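Local coordinates for putative alpha-ketoglutarate-dependent taurine dioxygenase (Burkholderia xenovorans, PDB 5HSX), which probably acts as an iron- and 2-oxoglutarate-dependent dioxygenase of the TfdA family, with a sodium ion bound in this crystal, at residues R117-W122 with L239-W244; D125-V130 with P222-S227; K226-V229 with E235-V238; D296-V299 with Q305-A308. All coordinates share one frame; numbering follows the deposited sequence. Where two conformers were deposited one is given.

Contact 1: residues R117-W122 with L239-W244; sequences RPWTGW and LLELLW. With EDO (1,2-ethanediol), chain T; EDO (1,2-ethanediol), chain P.
The indole of Trp-119 lies against helix 233-247, wedged over Trp-244 and Glu-241. Its CB starts the contact, 3.7 Å from Trp-244 CB. CG and CD2 rest on that same methylene, and CD1 and NE1 come closest to CE3 of the six-membered ring of Trp-244, with Trp-119 NE1 3.4 Å from Trp-244 CE3, which sits over one face of the Trp-119 ring. The two indoles are inclined at 45°. Farther out, CZ2 and CH2 land on the aliphatic part of Glu-241, CZ2 being 3.7 Å from Glu-241 CG. A first torsion of 51°, which places CG between the backbone N and the carbonyl carbon, swings the ring back under Arg-117. Arg-117 CB covers the opposite face of the indole, and the guanidinium lies with Trp-119 CH2 3.3 Å above its plane.

Bent at chi2 and chi3, the arginine makes a long salt bridge, NH1 to Glu-241 OE2 at 3.8 Å; its stronger salt bridge runs from NE to Glu-245 of the second subunit. Glu-241 OE2 also accepts a bond of 2.5 Å from O1 of an ethanediol probably left from crystallisation. Trp-244 NE1 is tied to Val-220 O. The contact thus pins the loop between strands 99-101 and 122-123 onto the surface of helix 233-247; Pro-222 touches both Trp-119 and Trp-244, and Leu-240 packs on Leu-225 and Ile-228 of strand 225-228.

Contact 2: residues D125-V130 with P222-S227; sequences DVTAAV and PSFLKS. With NA (sodium ion), chain M.
Thr-127 presents a hydroxyl, not a methyl, to the aromatic ring of Phe-224: OG1 lies at the ring edge, near its plane, 3.5 Å from Phe-224 CD2. The first torsion of 59° sets OG1, not CG2, beside the ring, between the backbone N and the carbonyl carbon. This buried oxygen is not left to the ring alone, since it hydrogen-bonds to His-177 ND1 and Ser-221 OG. One ring atom farther on, Phe-224 CE2 comes within 3.9 Å of Val-126 N, obliquely to the ring. No hydrogen bond joins the two segments, and Phe-224 supplies just over half of the buried surface.

Val-126 to Ala-129 form a type I turn, closed by Ala-129 N to Val-126 O at 3.1 Å. Just before it, Asp-125 OD1 binds the sodium ion at 2.2 Å, together with two waters, His-123, His-273 and Asn-323. This His-Asp-His set is consistent with the iron-binding facial triad of the family. The phenylalanine ring also touches Asn-323. From just ahead of strand 225-228, Phe-224 reaches across to the metal-bearing loop; the strand itself pairs with strand 174-179 and meets helix 233-247 through Leu-225 and Ser-227.

Contact 3: residues K226-V229 with E235-V238; sequences KSIV and ESQV
Ser-236 OG is gripped by two partners: it accepts a hydrogen bond from Ile-228 N, 2.9 Å long with an angle of 157° at the hydrogen, and it lies 2.5 Å from water 3. That water donates to Lys-226 O at 2.9 Å, so the serine hydroxyl reaches the strand backbone at two points, once directly and once through solvent. A first torsion of 174° turns OG away from the serine's own backbone N and out from the helix toward the strand. Between those two points OG passes over the intervening residue, 3.3 Å from Ser-227 CA.

The segments belong to a strand-turn-helix unit: strand 225-228 is followed within a few residues by helix 233-247, and Ser-236 stands in the first turn of that helix. Along the strand, Lys-226, Ser-227 and Val-229 make backbone bonds to strand 174-179, whereas Ile-228 N turns to the helix instead. The side chain of Ile-228 also sets off toward the helix, its CB 3.9 Å from Ser-236 OG, and then packs on Leu-239 and Leu-240 farther along the helix and on Leu-206 of strand 200-209. Lys-226 starts away from the helix, and its chain, bent at chi1 and chi2, brings NZ back to Ser-223 O.

Contact 4: residues D296-V299 with Q305-A308; sequences DVPV and QSVA
A single beta bridge, Val-299 with Gln-305, closes the short loop that precedes strand 307-310. Its central bond is Ser-306 N to Pro-298 O, 3.1 Å long with an angle of 159° at the hydrogen; the donor stands 29° from the carbonyl plane. The same oxygen receives a CA-H...O contact from Gln-305 CA at 3.3 Å, so neighbouring backbone groups converge on one carbonyl.

Ser-306 OG lies against the proline ring, 3.3 Å from Pro-298 CB, with CG and CD of the same ring almost as near. The serine's first torsion of -55° sets OG beside its own backbone N and over this apolar surface. Its strongest polar partner is His-204 ND1, on strand 200-209, which satisfies this buried hydroxyl. Val-297 packs next to the proline: its CG1 is 3.9 Å from Ser-306 CB and close to Ser-306 N.

Extended beyond CG, Gln-305 brings its amide beside Val-297, with NE2 3.8 Å from Val-297 CB. Water 4 completes this part, accepting from Gln-305 NE2 at 2.8 Å and donating to Val-297 O. Pro-298 also packs on Pro-132, Tyr-219 and His-204, and Val-299 makes backbone hydrogen bonds with Val-209. The pattern is that of an isolated beta bridge at the neck of a loop, leading into strand 307-310 as it joins strand 200-209 in an antiparallel sheet.

Contact 2 is the buried one of the four and contact 1 lies at the surface, while contacts 3 and 4 are partly buried. Contacts 1 and 3 both use helix 233-247, and contacts 2 and 3 share Lys-226 and Ser-227 on strand 225-228, so these three form a continuous block. Contact 4 joins it through Val-130, which packs on Pro-298; the nearest atoms of contacts 1 and 4 are about 15 Å apart. The chemistry varies with burial: aromatic packing and a long salt bridge in exposed contact 1, a phenylalanine beside the metal loop in buried contact 2, and, each with a bridging water, a backbone N-H to a serine hydroxyl in contact 3 and a backbone-to-backbone bond in contact 4.

Contact 1: residues R117-W122 with L239-W244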
loop_
_atom_site.group_PDB
_atom_site.type_symbol
_atom_site.label_atom_id
_atom_site.label_comp_id
_atom_site.label_asym_id
_atom_site.label_seq_id
_atom_site.Cartn_x
_atom_site.Cartn_y
_atom_site.Cartn_z
ATOM N N ARG B 117 -4.040 -13.002 4.822
ATOM C CA ARG B 117 -4.196 -12.085 5.942
ATOM C C ARG B 117 -3.445 -10.807 5.606
ATOM O O ARG B 117 -2.673 -10.760 4.640
ATOM C CB ARG B 117 -3.649 -12.702 7.250
ATOM C CG ARG B 117 -4.227 -14.076 7.630
ATOM C CD ARG B 117 -5.723 -14.050 7.907
ATOM N NE ARG B 117 -6.147 -12.971 8.803
ATOM C CZ ARG B 117 -6.184 -13.046 10.132
ATOM N NH1 ARG B 117 -5.790 -14.139 10.762
ATOM N NH2 ARG B 117 -6.614 -12.005 10.832
ATOM N N PRO B 118 -3.632 -9.742 6.395
ATOM C CA PRO B 118 -2.956 -8.467 6.068
ATOM C C PRO B 118 -1.444 -8.559 6.017
ATOM O O PRO B 118 -0.806 -7.798 5.280
ATOM C CB PRO B 118 -3.403 -7.536 7.203
ATOM C CG PRO B 118 -4.732 -8.087 7.611
ATOM C CD PRO B 118 -4.594 -9.573 7.508
ATOM N N TRP B 119 -0.846 -9.461 6.783
ATOM C CA TRP B 119 0.601 -9.609 6.801
ATOM C C TRP B 119 1.116 -10.641 5.807
ATOM O O TRP B 119 2.328 -10.875 5.765
ATOM C CB TRP B 119 1.053 -9.990 8.212
ATOM C CG TRP B 119 0.282 -11.161 8.781
ATOM C CD1 TRP B 119 0.577 -12.486 8.641
ATOM C CD2 TRP B 119 -0.916 -11.098 9.566
ATOM N NE1 TRP B 119 -0.364 -13.252 9.288
ATOM C CE2 TRP B 119 -1.289 -12.427 9.867
ATOM C CE3 TRP B 119 -1.708 -10.050 10.041
ATOM C CZ2 TRP B 119 -2.414 -12.737 10.637
ATOM C CZ3 TRP B 119 -2.836 -10.356 10.800
ATOM C CH2 TRP B 119 -3.168 -11.689 11.097
ATOM N N THR B 120 0.243 -11.255 5.008
ATOM C CA THR B 120 0.698 -12.286 4.081
ATOM C C THR B 120 1.729 -11.710 3.122
ATOM O O THR B 120 1.521 -10.640 2.540
ATOM C CB THR B 120 -0.484 -12.866 3.302
ATOM O OG1 THR B 120 -1.307 -13.611 4.202
ATOM C CG2 THR B 120 0.002 -13.773 2.169
ATOM N N GLY B 121 2.875 -12.394 3.009
ATOM C CA GLY B 121 3.933 -11.990 2.109
ATOM C C GLY B 121 4.933 -11.010 2.685
ATOM O O GLY B 121 6.031 -10.867 2.128
ATOM N N TRP B 122 4.600 -10.346 3.788
ATOM C CA TRP B 122 5.507 -9.395 4.415
ATOM C C TRP B 122 6.612 -10.117 5.168
ATOM O O TRP B 122 6.336 -11.034 5.949
ATOM C CB TRP B 122 4.733 -8.505 5.381
ATOM C CG TRP B 122 3.893 -7.463 4.714
ATOM C CD1 TRP B 122 2.562 -7.543 4.370
ATOM C CD2 TRP B 122 4.337 -6.160 4.329
ATOM N NE1 TRP B 122 2.157 -6.346 3.798
ATOM C CE2 TRP B 122 3.234 -5.486 3.767
ATOM C CE3 TRP B 122 5.576 -5.500 4.403
ATOM C CZ2 TRP B 122 3.329 -4.177 3.283
ATOM C CZ3 TRP B 122 5.672 -4.205 3.915
ATOM C CH2 TRP B 122 4.552 -3.555 3.360
ATOM N N LEU B 239 -0.608 -12.557 20.098
ATOM C CA LEU B 239 0.363 -11.469 20.130
ATOM C C LEU B 239 1.016 -11.260 18.771
ATOM O O LEU B 239 1.220 -10.116 18.348
ATOM C CB LEU B 239 1.442 -11.744 21.186
ATOM C CG LEU B 239 0.931 -11.641 22.626
ATOM C CD1 LEU B 239 1.981 -12.205 23.581
ATOM C CD2 LEU B 239 0.564 -10.185 22.961
ATOM N N LEU B 240 1.367 -12.346 18.073
ATOM C CA LEU B 240 1.934 -12.176 16.736
ATOM C C LEU B 240 0.941 -11.515 15.783
ATOM O O LEU B 240 1.317 -10.605 15.034
ATOM C CB LEU B 240 2.411 -13.514 16.172
ATOM C CG LEU B 240 3.651 -14.070 16.874
ATOM C CD1 LEU B 240 4.019 -15.399 16.236
ATOM C CD2 LEU B 240 4.814 -13.095 16.760
ATOM N N GLU B 241 -0.331 -11.944 15.797
ATOM C CA GLU B 241 -1.315 -11.315 14.915
ATOM C C GLU B 241 -1.514 -9.838 15.257
ATOM O O GLU B 241 -1.712 -9.009 14.358
ATOM C CB GLU B 241 -2.641 -12.093 14.951
ATOM C CG GLU B 241 -2.453 -13.469 14.281
ATOM C CD GLU B 241 -3.719 -14.280 14.129
ATOM O OE1 GLU B 241 -4.801 -13.816 14.541
ATOM O OE2 GLU B 241 -3.608 -15.406 13.605
ATOM N N LEU B 242 -1.450 -9.486 16.543
ATOM C CA LEU B 242 -1.517 -8.079 16.941
ATOM C C LEU B 242 -0.365 -7.284 16.337
ATOM O O LEU B 242 -0.575 -6.215 15.748
ATOM C CB LEU B 242 -1.493 -7.974 18.469
ATOM C CG LEU B 242 -1.356 -6.568 19.061
ATOM C CD1 LEU B 242 -2.674 -5.786 18.862
ATOM C CD2 LEU B 242 -0.954 -6.659 20.537
ATOM N N LEU B 243 0.866 -7.794 16.482
ATOM C CA LEU B 243 2.042 -7.072 15.994
ATOM C C LEU B 243 2.106 -7.069 14.469
ATOM O O LEU B 243 2.523 -6.072 13.869
ATOM C CB LEU B 243 3.320 -7.684 16.598
ATOM C CG LEU B 243 3.387 -7.686 18.125
ATOM C CD1 LEU B 243 4.621 -8.461 18.610
ATOM C CD2 LEU B 243 3.448 -6.251 18.675
ATOM N N TRP B 244 1.668 -8.154 13.829
ATOM C CA TRP B 244 1.707 -8.220 12.372
ATOM C C TRP B 244 0.672 -7.293 11.746
ATOM O O TRP B 244 0.921 -6.687 10.697
ATOM C CB TRP B 244 1.468 -9.656 11.912
ATOM C CG TRP B 244 2.626 -10.575 12.183
ATOM C CD1 TRP B 244 3.930 -10.218 12.444
ATOM C CD2 TRP B 244 2.583 -11.999 12.242
ATOM N NE1 TRP B 244 4.690 -11.341 12.646
ATOM C CE2 TRP B 244 3.891 -12.449 12.522
ATOM C CE3 TRP B 244 1.563 -12.945 12.074
ATOM C CZ2 TRP B 244 4.210 -13.806 12.627
ATOM C CZ3 TRP B 244 1.885 -14.303 12.175
ATOM C CH2 TRP B 244 3.198 -14.715 12.458
HETATM C C1 EDO T . 0.333 -15.696 5.826
HETATM O O1 EDO T . -0.016 -15.952 4.462
HETATM C C2 EDO T . -0.904 -15.702 6.707
HETATM O O2 EDO T . -1.617 -16.942 6.555
HETATM C C1 EDO P . -1.363 -17.876 13.412
HETATM O O1 EDO P . -1.505 -16.549 12.875
HETATM C C2 EDO P . 0.106 -18.268 13.581
HETATM O O2 EDO P . 0.694 -17.616 14.713
#

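Contact 2: residues D125-V130 with P222-S227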
loop_
_atom_site.group_PDB
_atom_site.type_symbol
_atom_site.label_atom_id
_atom_site.label_comp_id
_atom_site.label_asym_id
_atom_site.label_seq_id
_atom_site.Cartn_x
_atom_site.Cartn_y
_atom_site.Cartn_z
ATOM N N ASP B 125 14.333 -10.222 5.046
ATOM C CA ASP B 125 15.061 -11.280 4.343
ATOM C C ASP B 125 15.883 -12.161 5.278
ATOM O O ASP B 125 16.672 -11.667 6.089
ATOM C CB ASP B 125 15.969 -10.664 3.287
ATOM C CG ASP B 125 15.193 -10.147 2.103
ATOM O OD1 ASP B 125 14.170 -10.784 1.760
ATOM O OD2 ASP B 125 15.589 -9.111 1.535
ATOM N N VAL B 126 15.728 -13.480 5.117
ATOM C CA VAL B 126 16.557 -14.499 5.759
ATOM C C VAL B 126 16.598 -14.371 7.280
ATOM O O VAL B 126 17.636 -14.645 7.898
ATOM C CB VAL B 126 18.001 -14.482 5.195
ATOM C CG1 VAL B 126 18.691 -15.843 5.377
ATOM C CG2 VAL B 126 18.017 -14.090 3.736
ATOM N N THR B 127 15.487 -13.972 7.913
ATOM C CA THR B 127 15.593 -13.925 9.372
ATOM C C THR B 127 15.559 -15.311 9.996
ATOM O O THR B 127 15.733 -15.421 11.211
ATOM C CB THR B 127 14.509 -13.054 10.028
ATOM O OG1 THR B 127 13.202 -13.540 9.700
ATOM C CG2 THR B 127 14.654 -11.588 9.619
ATOM N N ALA B 128 15.353 -16.373 9.211
ATOM C CA ALA B 128 15.546 -17.701 9.779
ATOM C C ALA B 128 17.011 -17.995 10.084
ATOM O O ALA B 128 17.297 -19.002 10.737
ATOM C CB ALA B 128 14.982 -18.768 8.839
ATOM N N ALA B 129 17.935 -17.156 9.625
ATOM C CA ALA B 129 19.357 -17.330 9.895
ATOM C C ALA B 129 19.772 -16.504 11.110
ATOM O O ALA B 129 19.127 -15.515 11.464
ATOM C CB ALA B 129 20.185 -16.913 8.683
ATOM N N VAL B 130 20.891 -16.899 11.729
ATOM C CA VAL B 130 21.332 -16.200 12.936
ATOM C C VAL B 130 21.923 -14.834 12.593
ATOM O O VAL B 130 21.869 -13.909 13.413
ATOM C CB VAL B 130 22.336 -17.059 13.735
ATOM C CG1 VAL B 130 23.661 -17.158 13.007
ATOM C CG2 VAL B 130 22.521 -16.483 15.141
ATOM N N PRO B 222 7.110 -11.261 9.231
ATOM C CA PRO B 222 5.908 -12.112 9.343
ATOM C C PRO B 222 5.984 -13.441 8.599
ATOM O O PRO B 222 5.375 -14.416 9.061
ATOM C CB PRO B 222 4.785 -11.207 8.787
ATOM C CG PRO B 222 5.264 -9.809 9.171
ATOM C CD PRO B 222 6.759 -9.865 8.899
ATOM N N SER B 223 6.705 -13.534 7.481
ATOM C CA SER B 223 6.758 -14.822 6.787
ATOM C C SER B 223 7.545 -15.880 7.550
ATOM O O SER B 223 7.317 -17.077 7.336
ATOM C CB SER B 223 7.378 -14.673 5.399
ATOM O OG SER B 223 6.555 -13.901 4.564
ATOM N N PHE B 224 8.477 -15.481 8.414
ATOM C CA PHE B 224 9.406 -16.426 9.026
ATOM C C PHE B 224 9.242 -16.578 10.526
ATOM O O PHE B 224 9.555 -17.652 11.055
ATOM C CB PHE B 224 10.845 -16.014 8.711
ATOM C CG PHE B 224 11.087 -15.853 7.245
ATOM C CD1 PHE B 224 10.553 -16.783 6.349
ATOM C CD2 PHE B 224 11.769 -14.753 6.747
ATOM C CE1 PHE B 224 10.729 -16.642 4.985
ATOM C CE2 PHE B 224 11.957 -14.601 5.379
ATOM C CZ PHE B 224 11.432 -15.548 4.495
ATOM N N LEU B 225 8.747 -15.552 11.216
ATOM C CA LEU B 225 8.571 -15.645 12.664
ATOM C C LEU B 225 7.370 -16.535 12.972
ATOM O O LEU B 225 6.250 -16.267 12.519
ATOM C CB LEU B 225 8.406 -14.249 13.263
ATOM C CG LEU B 225 8.021 -14.128 14.741
ATOM C CD1 LEU B 225 9.019 -14.885 15.680
ATOM C CD2 LEU B 225 7.919 -12.645 15.133
ATOM N N LYS B 226 7.604 -17.615 13.717
ATOM C CA LYS B 226 6.588 -18.644 13.925
ATOM C C LYS B 226 5.974 -18.626 15.310
ATOM O O LYS B 226 4.783 -18.931 15.455
ATOM C CB LYS B 226 7.189 -20.038 13.675
ATOM C CG LYS B 226 7.849 -20.187 12.317
ATOM C CD LYS B 226 6.899 -19.810 11.199
ATOM C CE LYS B 226 7.524 -20.073 9.827
ATOM N NZ LYS B 226 6.556 -19.682 8.758
ATOM N N SER B 227 6.757 -18.299 16.340
ATOM C CA SER B 227 6.245 -18.370 17.697
ATOM C C SER B 227 7.071 -17.469 18.607
ATOM O O SER B 227 8.232 -17.155 18.322
ATOM C CB SER B 227 6.272 -19.806 18.221
ATOM O OG SER B 227 7.607 -20.299 18.262
HETATM NA NA NA M . 12.337 -10.660 0.455
HETATM O O HOH W 1 11.028 -10.452 -1.560
HETATM O O HOH W 2 14.136 -10.175 -0.797
#

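Contact 3: residues K226-V229 with E235-V238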
loop_
_atom_site.group_PDB
_atom_site.type_symbol
_atom_site.label_atom_id
_atom_site.label_comp_id
_atom_site.label_asym_id
_atom_site.label_seq_id
_atom_site.Cartn_x
_atom_site.Cartn_y
_atom_site.Cartn_z
ATOM N N LYS B 226 7.604 -17.615 13.717
ATOM C CA LYS B 226 6.588 -18.644 13.925
ATOM C C LYS B 226 5.974 -18.626 15.310
ATOM O O LYS B 226 4.783 -18.931 15.455
ATOM C CB LYS B 226 7.189 -20.038 13.675
ATOM C CG LYS B 226 7.849 -20.187 12.317
ATOM C CD LYS B 226 6.899 -19.810 11.199
ATOM C CE LYS B 226 7.524 -20.073 9.827
ATOM N NZ LYS B 226 6.556 -19.682 8.758
ATOM N N SER B 227 6.757 -18.299 16.340
ATOM C CA SER B 227 6.245 -18.370 17.697
ATOM C C SER B 227 7.071 -17.469 18.607
ATOM O O SER B 227 8.232 -17.155 18.322
ATOM C CB SER B 227 6.272 -19.806 18.221
ATOM O OG SER B 227 7.607 -20.299 18.262
ATOM N N ILE B 228 6.460 -17.096 19.723
ATOM C CA ILE B 228 7.113 -16.318 20.773
ATOM C C ILE B 228 7.549 -17.284 21.864
ATOM O O ILE B 228 6.747 -18.098 22.334
ATOM C CB ILE B 228 6.163 -15.240 21.320
ATOM C CG1 ILE B 228 5.841 -14.218 20.215
ATOM C CG2 ILE B 228 6.769 -14.549 22.574
ATOM C CD1 ILE B 228 4.787 -13.163 20.619
ATOM N N VAL B 229 8.820 -17.198 22.269
ATOM C CA VAL B 229 9.367 -18.135 23.249
ATOM C C VAL B 229 8.732 -17.900 24.613
ATOM O O VAL B 229 8.575 -16.754 25.056
ATOM C CB VAL B 229 10.896 -17.995 23.322
ATOM C CG1 VAL B 229 11.461 -18.884 24.420
ATOM C CG2 VAL B 229 11.513 -18.350 21.968
ATOM N N GLU B 235 -1.402 -17.662 23.292
ATOM C CA GLU B 235 -0.837 -16.353 23.599
ATOM C C GLU B 235 0.078 -15.880 22.474
ATOM O O GLU B 235 0.011 -14.717 22.051
ATOM C CB GLU B 235 -0.082 -16.417 24.928
ATOM C CG GLU B 235 -1.024 -16.607 26.143
ATOM C CD GLU B 235 -0.280 -17.063 27.389
ATOM O OE1 GLU B 235 0.955 -17.232 27.312
ATOM O OE2 GLU B 235 -0.938 -17.269 28.435
ATOM N N SER B 236 0.952 -16.774 21.995
ATOM C CA SER B 236 1.864 -16.451 20.904
ATOM C C SER B 236 1.081 -16.051 19.660
ATOM O O SER B 236 1.363 -15.026 19.029
ATOM C CB SER B 236 2.764 -17.657 20.601
ATOM O OG SER B 236 3.578 -17.431 19.462
ATOM N N GLN B 237 0.074 -16.849 19.309
ATOM C CA GLN B 237 -0.709 -16.565 18.106
ATOM C C GLN B 237 -1.362 -15.181 18.183
ATOM O O GLN B 237 -1.299 -14.393 17.228
ATOM C CB GLN B 237 -1.762 -17.655 17.915
ATOM C CG GLN B 237 -2.693 -17.444 16.698
ATOM C CD GLN B 237 -3.610 -18.626 16.498
ATOM O OE1 GLN B 237 -4.405 -18.970 17.383
ATOM N NE2 GLN B 237 -3.494 -19.282 15.338
ATOM N N VAL B 238 -2.004 -14.878 19.314
ATOM C CA VAL B 238 -2.713 -13.609 19.477
ATOM C C VAL B 238 -1.736 -12.435 19.402
ATOM O O VAL B 238 -1.984 -11.425 18.722
ATOM C CB VAL B 238 -3.485 -13.623 20.811
ATOM C CG1 VAL B 238 -3.849 -12.219 21.250
ATOM C CG2 VAL B 238 -4.743 -14.492 20.676
HETATM O O HOH W 3 2.650 -18.488 17.375
#

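Contact 4: residues D296-V299 with Q305-A308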
loop_
_atom_site.group_PDB
_atom_site.type_symbol
_atom_site.label_atom_id
_atom_site.label_comp_id
_atom_site.label_asym_id
_atom_site.label_seq_id
_atom_site.Cartn_x
_atom_site.Cartn_y
_atom_site.Cartn_z
ATOM N N ASP B 296 25.359 -8.717 10.797
ATOM C CA ASP B 296 25.832 -9.236 12.072
ATOM C C ASP B 296 24.693 -9.940 12.814
ATOM O O ASP B 296 23.545 -9.967 12.366
ATOM C CB ASP B 296 26.423 -8.103 12.909
ATOM C CG ASP B 296 27.832 -7.732 12.476
ATOM O OD1 ASP B 296 28.635 -8.655 12.211
ATOM O OD2 ASP B 296 28.138 -6.524 12.397
ATOM N N VAL B 297 25.017 -10.520 13.963
ATOM C CA VAL B 297 24.007 -11.198 14.782
ATOM C C VAL B 297 23.156 -10.143 15.488
ATOM O O VAL B 297 23.716 -9.233 16.123
ATOM C CB VAL B 297 24.684 -12.131 15.788
ATOM C CG1 VAL B 297 23.660 -12.772 16.723
ATOM C CG2 VAL B 297 25.496 -13.201 15.059
ATOM N N PRO B 298 21.826 -10.209 15.396
ATOM C CA PRO B 298 20.984 -9.219 16.088
ATOM C C PRO B 298 21.153 -9.276 17.600
ATOM O O PRO B 298 21.530 -10.298 18.178
ATOM C CB PRO B 298 19.558 -9.619 15.685
ATOM C CG PRO B 298 19.733 -10.331 14.363
ATOM C CD PRO B 298 21.028 -11.089 14.519
ATOM N N VAL B 299 20.850 -8.146 18.246
ATOM C CA VAL B 299 20.877 -8.008 19.696
ATOM C C VAL B 299 19.580 -7.347 20.139
ATOM O O VAL B 299 19.112 -6.403 19.490
ATOM C CB VAL B 299 22.084 -7.165 20.155
ATOM C CG1 VAL B 299 22.145 -7.135 21.648
ATOM C CG2 VAL B 299 23.377 -7.700 19.552
ATOM N N GLN B 305 22.169 -11.751 22.352
ATOM C CA GLN B 305 22.273 -12.036 20.926
ATOM C C GLN B 305 21.312 -13.140 20.523
ATOM O O GLN B 305 20.944 -13.995 21.334
ATOM C CB GLN B 305 23.681 -12.507 20.563
ATOM C CG GLN B 305 24.737 -11.456 20.512
ATOM C CD GLN B 305 26.076 -12.055 20.121
ATOM O OE1 GLN B 305 26.576 -12.965 20.782
ATOM N NE2 GLN B 305 26.645 -11.568 19.033
ATOM N N SER B 306 20.947 -13.134 19.237
ATOM C CA SER B 306 20.235 -14.238 18.609
ATOM C C SER B 306 21.026 -15.541 18.744
ATOM O O SER B 306 22.252 -15.546 18.904
ATOM C CB SER B 306 19.988 -13.928 17.128
ATOM O OG SER B 306 19.318 -12.684 16.981
ATOM N N VAL B 307 20.308 -16.662 18.683
ATOM C CA VAL B 307 20.888 -17.984 18.885
ATOM C C VAL B 307 20.436 -18.892 17.752
ATOM O O VAL B 307 19.235 -19.055 17.529
ATOM C CB VAL B 307 20.483 -18.595 20.242
ATOM C CG1 VAL B 307 21.097 -19.988 20.404
ATOM C CG2 VAL B 307 20.896 -17.689 21.379
ATOM N N ALA B 308 21.397 -19.498 17.056
ATOM C CA ALA B 308 21.064 -20.520 16.075
ATOM C C ALA B 308 20.595 -21.788 16.775
ATOM O O ALA B 308 21.227 -22.253 17.729
ATOM C CB ALA B 308 22.274 -20.825 15.193
HETATM O O HOH W 4 25.836 -9.225 17.783
#